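Local coordinates for protein ribosomal RNA small subunit methyltransferase E (Legionella pneumophila, PDB 5O95) that binds S-adenosyl-L-methionine and probably methylates the N3 position of a specific uridine in 16S ribosomal RNA of the small subunit, at residues Glu78-Ser90 / Val187-Glu199. Residues are numbered along the deposited sequence; the frame is centred on the assembly and turned at random.
Sequences ESPLKIHLAQAIS and VQPPDVALIIGPE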
loop_
_atom_site.group_PDB
_atom_site.type_symbol
_atom_site.label_atom_id
_atom_site.label_comp_id
_atom_site.label_asym_id
_atom_site.label_seq_id
_atom_site.Cartn_x
_atom_site.Cartn_y
_atom_site.Cartn_z
ATOM N N GLU B 78 18.453 0.089 -7.313
ATOM C CA GLU B 78 17.751 -1.151 -7.608
ATOM C C GLU B 78 18.005 -2.198 -6.524
ATOM O O GLU B 78 19.075 -2.254 -5.908
ATOM C CB GLU B 78 18.205 -1.710 -8.959
ATOM C CG GLU B 78 17.915 -0.760 -10.127
ATOM C CD GLU B 78 16.440 -0.396 -10.230
ATOM O OE1 GLU B 78 15.623 -1.323 -10.463
ATOM O OE2 GLU B 78 16.089 0.803 -10.081
ATOM N N SER B 79 16.976 -3.055 -6.292
ATOM C CA SER B 79 17.136 -4.127 -5.333
ATOM C C SER B 79 17.891 -5.284 -5.980
ATOM O O SER B 79 17.693 -5.567 -7.169
ATOM C CB SER B 79 15.768 -4.638 -4.892
ATOM O OG SER B 79 15.931 -5.807 -4.110
ATOM N N PRO B 80 18.756 -5.955 -5.223
ATOM C CA PRO B 80 19.407 -7.173 -5.737
ATOM C C PRO B 80 18.453 -8.334 -5.931
ATOM O O PRO B 80 18.810 -9.298 -6.618
ATOM C CB PRO B 80 20.452 -7.492 -4.657
ATOM C CG PRO B 80 19.882 -6.897 -3.416
ATOM C CD PRO B 80 19.177 -5.646 -3.841
ATOM N N LEU B 81 17.274 -8.305 -5.315
ATOM C CA LEU B 81 16.264 -9.317 -5.568
ATOM C C LEU B 81 15.364 -8.794 -6.681
ATOM O O LEU B 81 14.738 -7.742 -6.520
ATOM C CB LEU B 81 15.448 -9.558 -4.293
ATOM C CG LEU B 81 14.235 -10.468 -4.429
ATOM C CD1 LEU B 81 14.684 -11.921 -4.611
ATOM C CD2 LEU B 81 13.313 -10.366 -3.191
ATOM N N LYS B 82 15.335 -9.492 -7.823
ATOM C CA LYS B 82 14.535 -9.061 -8.971
ATOM C C LYS B 82 13.189 -9.763 -8.924
ATOM O O LYS B 82 13.104 -10.970 -9.168
ATOM C CB LYS B 82 15.250 -9.409 -10.274
ATOM C CG LYS B 82 16.690 -9.006 -10.319
ATOM C CD LYS B 82 16.858 -7.546 -10.045
ATOM C CE LYS B 82 18.344 -7.186 -10.128
ATOM N NZ LYS B 82 18.679 -5.840 -9.585
ATOM N N ILE B 83 12.146 -9.025 -8.579
ATOM C CA ILE B 83 10.801 -9.585 -8.469
ATOM C C ILE B 83 10.077 -9.306 -9.774
ATOM O O ILE B 83 10.063 -8.165 -10.250
ATOM C CB ILE B 83 10.038 -8.956 -7.299
ATOM C CG1 ILE B 83 10.847 -9.098 -5.999
ATOM C CG2 ILE B 83 8.655 -9.589 -7.185
ATOM C CD1 ILE B 83 10.195 -8.402 -4.812
ATOM N N HIS B 84 9.487 -10.344 -10.353
ATOM C CA HIS B 84 8.598 -10.222 -11.502
ATOM C C HIS B 84 7.181 -10.456 -10.983
ATOM O O HIS B 84 6.823 -11.589 -10.640
ATOM C CB HIS B 84 8.954 -11.257 -12.561
ATOM C CG HIS B 84 8.133 -11.145 -13.808
ATOM N ND1 HIS B 84 8.350 -11.940 -14.908
ATOM C CD2 HIS B 84 7.102 -10.327 -14.132
ATOM C CE1 HIS B 84 7.491 -11.619 -15.861
ATOM N NE2 HIS B 84 6.719 -10.644 -15.414
ATOM N N LEU B 85 6.395 -9.378 -10.925
ATOM C CA LEU B 85 5.024 -9.399 -10.443
ATOM C C LEU B 85 4.091 -9.625 -11.618
ATOM O O LEU B 85 4.159 -8.895 -12.608
ATOM C CB LEU B 85 4.681 -8.040 -9.832
ATOM C CG LEU B 85 3.194 -7.910 -9.482
ATOM C CD1 LEU B 85 2.728 -8.953 -8.436
ATOM C CD2 LEU B 85 2.899 -6.476 -9.017
ATOM N N ALA B 86 3.209 -10.621 -11.492
ATOM C CA ALA B 86 2.156 -10.867 -12.474
ATOM C C ALA B 86 0.863 -10.529 -11.750
ATOM O O ALA B 86 0.472 -11.242 -10.822
ATOM C CB ALA B 86 2.172 -12.322 -12.945
ATOM N N GLN B 87 0.252 -9.399 -12.107
ATOM C CA GLN B 87 -0.877 -8.844 -11.363
ATOM C C GLN B 87 -2.120 -9.010 -12.215
ATOM O O GLN B 87 -2.180 -8.474 -13.327
ATOM C CB GLN B 87 -0.648 -7.354 -11.080
ATOM C CG GLN B 87 -1.768 -6.685 -10.282
ATOM C CD GLN B 87 -1.799 -7.124 -8.819
ATOM O OE1 GLN B 87 -0.810 -7.613 -8.297
ATOM N NE2 GLN B 87 -2.949 -6.956 -8.157
ATOM N N ALA B 88 -3.112 -9.729 -11.692
ATOM C CA ALA B 88 -4.338 -9.930 -12.454
ATOM C C ALA B 88 -5.032 -8.595 -12.691
ATOM O O ALA B 88 -5.057 -7.724 -11.817
ATOM C CB ALA B 88 -5.259 -10.879 -11.698
ATOM N N ILE B 89 -5.592 -8.431 -13.893
ATOM C CA ILE B 89 -6.292 -7.195 -14.210
ATOM C C ILE B 89 -7.562 -7.093 -13.372
ATOM O O ILE B 89 -8.105 -8.095 -12.896
ATOM C CB ILE B 89 -6.552 -7.042 -15.721
ATOM C CG1 ILE B 89 -7.404 -8.199 -16.250
ATOM C CG2 ILE B 89 -5.223 -6.958 -16.465
ATOM C CD1 ILE B 89 -7.839 -8.018 -17.720
ATOM N N SER B 90 -8.012 -5.864 -13.143
ATOM C CA SER B 90 -9.051 -5.625 -12.161
ATOM C C SER B 90 -9.890 -4.437 -12.601
ATOM O O SER B 90 -9.489 -3.649 -13.457
ATOM C CB SER B 90 -8.466 -5.384 -10.761
ATOM O OG SER B 90 -7.571 -4.292 -10.801
ATOM N N VAL B 187 13.609 -16.985 -0.114
ATOM C CA VAL B 187 13.461 -15.654 -0.697
ATOM C C VAL B 187 14.831 -14.985 -0.650
ATOM O O VAL B 187 15.264 -14.483 0.388
ATOM C CB VAL B 187 12.389 -14.824 0.010
ATOM C CG1 VAL B 187 12.237 -13.484 -0.683
ATOM C CG2 VAL B 187 11.049 -15.573 0.037
ATOM N N GLN B 188 15.519 -14.984 -1.786
ATOM C CA GLN B 188 16.882 -14.493 -1.900
ATOM C C GLN B 188 17.169 -14.284 -3.374
ATOM O O GLN B 188 16.476 -14.848 -4.228
ATOM C CB GLN B 188 17.872 -15.506 -1.319
ATOM C CG GLN B 188 17.811 -16.854 -1.991
ATOM C CD GLN B 188 18.541 -17.917 -1.201
ATOM O OE1 GLN B 188 18.235 -18.158 -0.033
ATOM N NE2 GLN B 188 19.523 -18.552 -1.831
ATOM N N PRO B 189 18.161 -13.464 -3.709
ATOM C CA PRO B 189 18.524 -13.291 -5.112
ATOM C C PRO B 189 18.861 -14.633 -5.737
ATOM O O PRO B 189 19.288 -15.561 -5.034
ATOM C CB PRO B 189 19.762 -12.383 -5.038
ATOM C CG PRO B 189 19.565 -11.610 -3.784
ATOM C CD PRO B 189 18.943 -12.588 -2.818
ATOM N N PRO B 190 18.730 -14.771 -7.068
ATOM C CA PRO B 190 18.543 -13.674 -8.029
ATOM C C PRO B 190 17.135 -13.108 -8.174
ATOM O O PRO B 190 16.984 -11.884 -8.218
ATOM C CB PRO B 190 18.978 -14.297 -9.363
ATOM C CG PRO B 190 18.698 -15.766 -9.201
ATOM C CD PRO B 190 18.912 -16.076 -7.731
ATOM N N ASP B 191 16.121 -13.965 -8.268
ATOM C CA ASP B 191 14.845 -13.496 -8.772
ATOM C C ASP B 191 13.692 -14.321 -8.221
ATOM O O ASP B 191 13.868 -15.421 -7.691
ATOM C CB ASP B 191 14.811 -13.464 -10.308
ATOM C CG ASP B 191 15.201 -14.793 -10.945
ATOM O OD1 ASP B 191 15.381 -15.796 -10.232
ATOM O OD2 ASP B 191 15.322 -14.829 -12.185
ATOM N N VAL B 192 12.501 -13.757 -8.363
ATOM C CA VAL B 192 11.278 -14.402 -7.900
ATOM C C VAL B 192 10.147 -13.964 -8.815
ATOM O O VAL B 192 10.054 -12.790 -9.185
ATOM C CB VAL B 192 11.009 -14.084 -6.410
ATOM C CG1 VAL B 192 10.990 -12.595 -6.163
ATOM C CG2 VAL B 192 9.701 -14.722 -5.936
ATOM N N ALA B 193 9.300 -14.922 -9.196
ATOM C CA ALA B 193 8.059 -14.639 -9.906
ATOM C C ALA B 193 6.931 -14.762 -8.896
ATOM O O ALA B 193 6.910 -15.708 -8.105
ATOM C CB ALA B 193 7.839 -15.612 -11.066
ATOM N N LEU B 194 6.048 -13.772 -8.876
ATOM C CA LEU B 194 4.930 -13.746 -7.937
ATOM C C LEU B 194 3.651 -13.501 -8.712
ATOM O O LEU B 194 3.515 -12.467 -9.376
ATOM C CB LEU B 194 5.120 -12.614 -6.925
ATOM C CG LEU B 194 3.963 -12.322 -5.979
ATOM C CD1 LEU B 194 3.770 -13.484 -5.023
ATOM C CD2 LEU B 194 4.247 -11.010 -5.246
ATOM N N ILE B 195 2.707 -14.431 -8.592
ATOM C CA ILE B 195 1.385 -14.315 -9.198
ATOM C C ILE B 195 0.409 -13.831 -8.136
ATOM O O ILE B 195 0.231 -14.484 -7.102
ATOM C CB ILE B 195 0.916 -15.662 -9.765
ATOM C CG1 ILE B 195 1.837 -16.109 -10.900
ATOM C CG2 ILE B 195 -0.518 -15.533 -10.287
ATOM C CD1 ILE B 195 1.489 -17.449 -11.473
ATOM N N ILE B 196 -0.233 -12.695 -8.395
ATOM C CA ILE B 196 -1.364 -12.223 -7.599
ATOM C C ILE B 196 -2.591 -12.326 -8.479
ATOM O O ILE B 196 -2.656 -11.680 -9.534
ATOM C CB ILE B 196 -1.156 -10.774 -7.160
ATOM C CG1 ILE B 196 0.213 -10.669 -6.493
ATOM C CG2 ILE B 196 -2.317 -10.299 -6.284
ATOM C CD1 ILE B 196 0.235 -9.847 -5.303
ATOM N N GLY B 197 -3.556 -13.148 -8.061
ATOM C CA GLY B 197 -4.772 -13.328 -8.812
ATOM C C GLY B 197 -5.832 -12.299 -8.481
ATOM O O GLY B 197 -5.630 -11.381 -7.684
ATOM N N PRO B 198 -6.995 -12.445 -9.107
ATOM C CA PRO B 198 -8.111 -11.543 -8.825
ATOM C C PRO B 198 -8.734 -11.887 -7.484
ATOM O O PRO B 198 -8.449 -12.918 -6.872
ATOM C CB PRO B 198 -9.095 -11.844 -9.962
ATOM C CG PRO B 198 -8.856 -13.322 -10.252
ATOM C CD PRO B 198 -7.360 -13.530 -10.035
ATOM N N GLU B 199 -9.627 -11.004 -7.044
ATOM C CA GLU B 199 -10.274 -11.197 -5.751
ATOM C C GLU B 199 -11.025 -12.516 -5.682
ATOM O O GLU B 199 -11.077 -13.131 -4.616
ATOM C CB GLU B 199 -11.161 -9.999 -5.412
ATOM C CG GLU B 199 -10.374 -8.694 -5.516
ATOM C CD GLU B 199 -10.762 -7.628 -4.508
ATOM O OE1 GLU B 199 -11.950 -7.568 -4.125
ATOM O OE2 GLU B 199 -9.866 -6.839 -4.114
#
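Ile196 meets both Leu85 and Gln87 across two neighbouring parallel strands, 82-88 and 191-196, whose axes differ in direction by 16°. Traced outward, Ile196 CB lies 3.4 Å from Gln87 OE1. Its CG1, set anti to the carbonyl carbon (chi1 -52°), comes within 3.6 Å of Leu85 CD1, and CD1 stays near that methyl and the amide oxygen. CG2 faces the same amide, 3.7 Å from Gln87 OE1 and slightly farther from NE2. With CG anti to the backbone N and a bend at chi2 (72°), the end of Gln87 comes nearer strand 191-196; its OE1 is buried against this aliphatic surface and has no polar partner in the model. Toward the N-terminal ends of the strands, on the same face, Ile83 CG1 and Val192 CG1 lie side by side, 3.5 Å apart. Seven backbone hydrogen bonds join the segments: Lys82, His84, Ala86 and Ala88 donate in turn to Pro190, Val192, Leu194 and Ile196, and the last three donate back to Lys82, His84 and Ala86, as in regular parallel pairing. The pair is central in the SPOUT domain's parallel sheet, and strand 191-196 leads into Gly197, an S-adenosyl-L-methionine-binding residue. Helix 227-242 covers the Ile83, Gln87 and Leu194 face, helix 159-165 packs on Ala86 and Ile195, and strands 109-114 and 170-174 flank the pair.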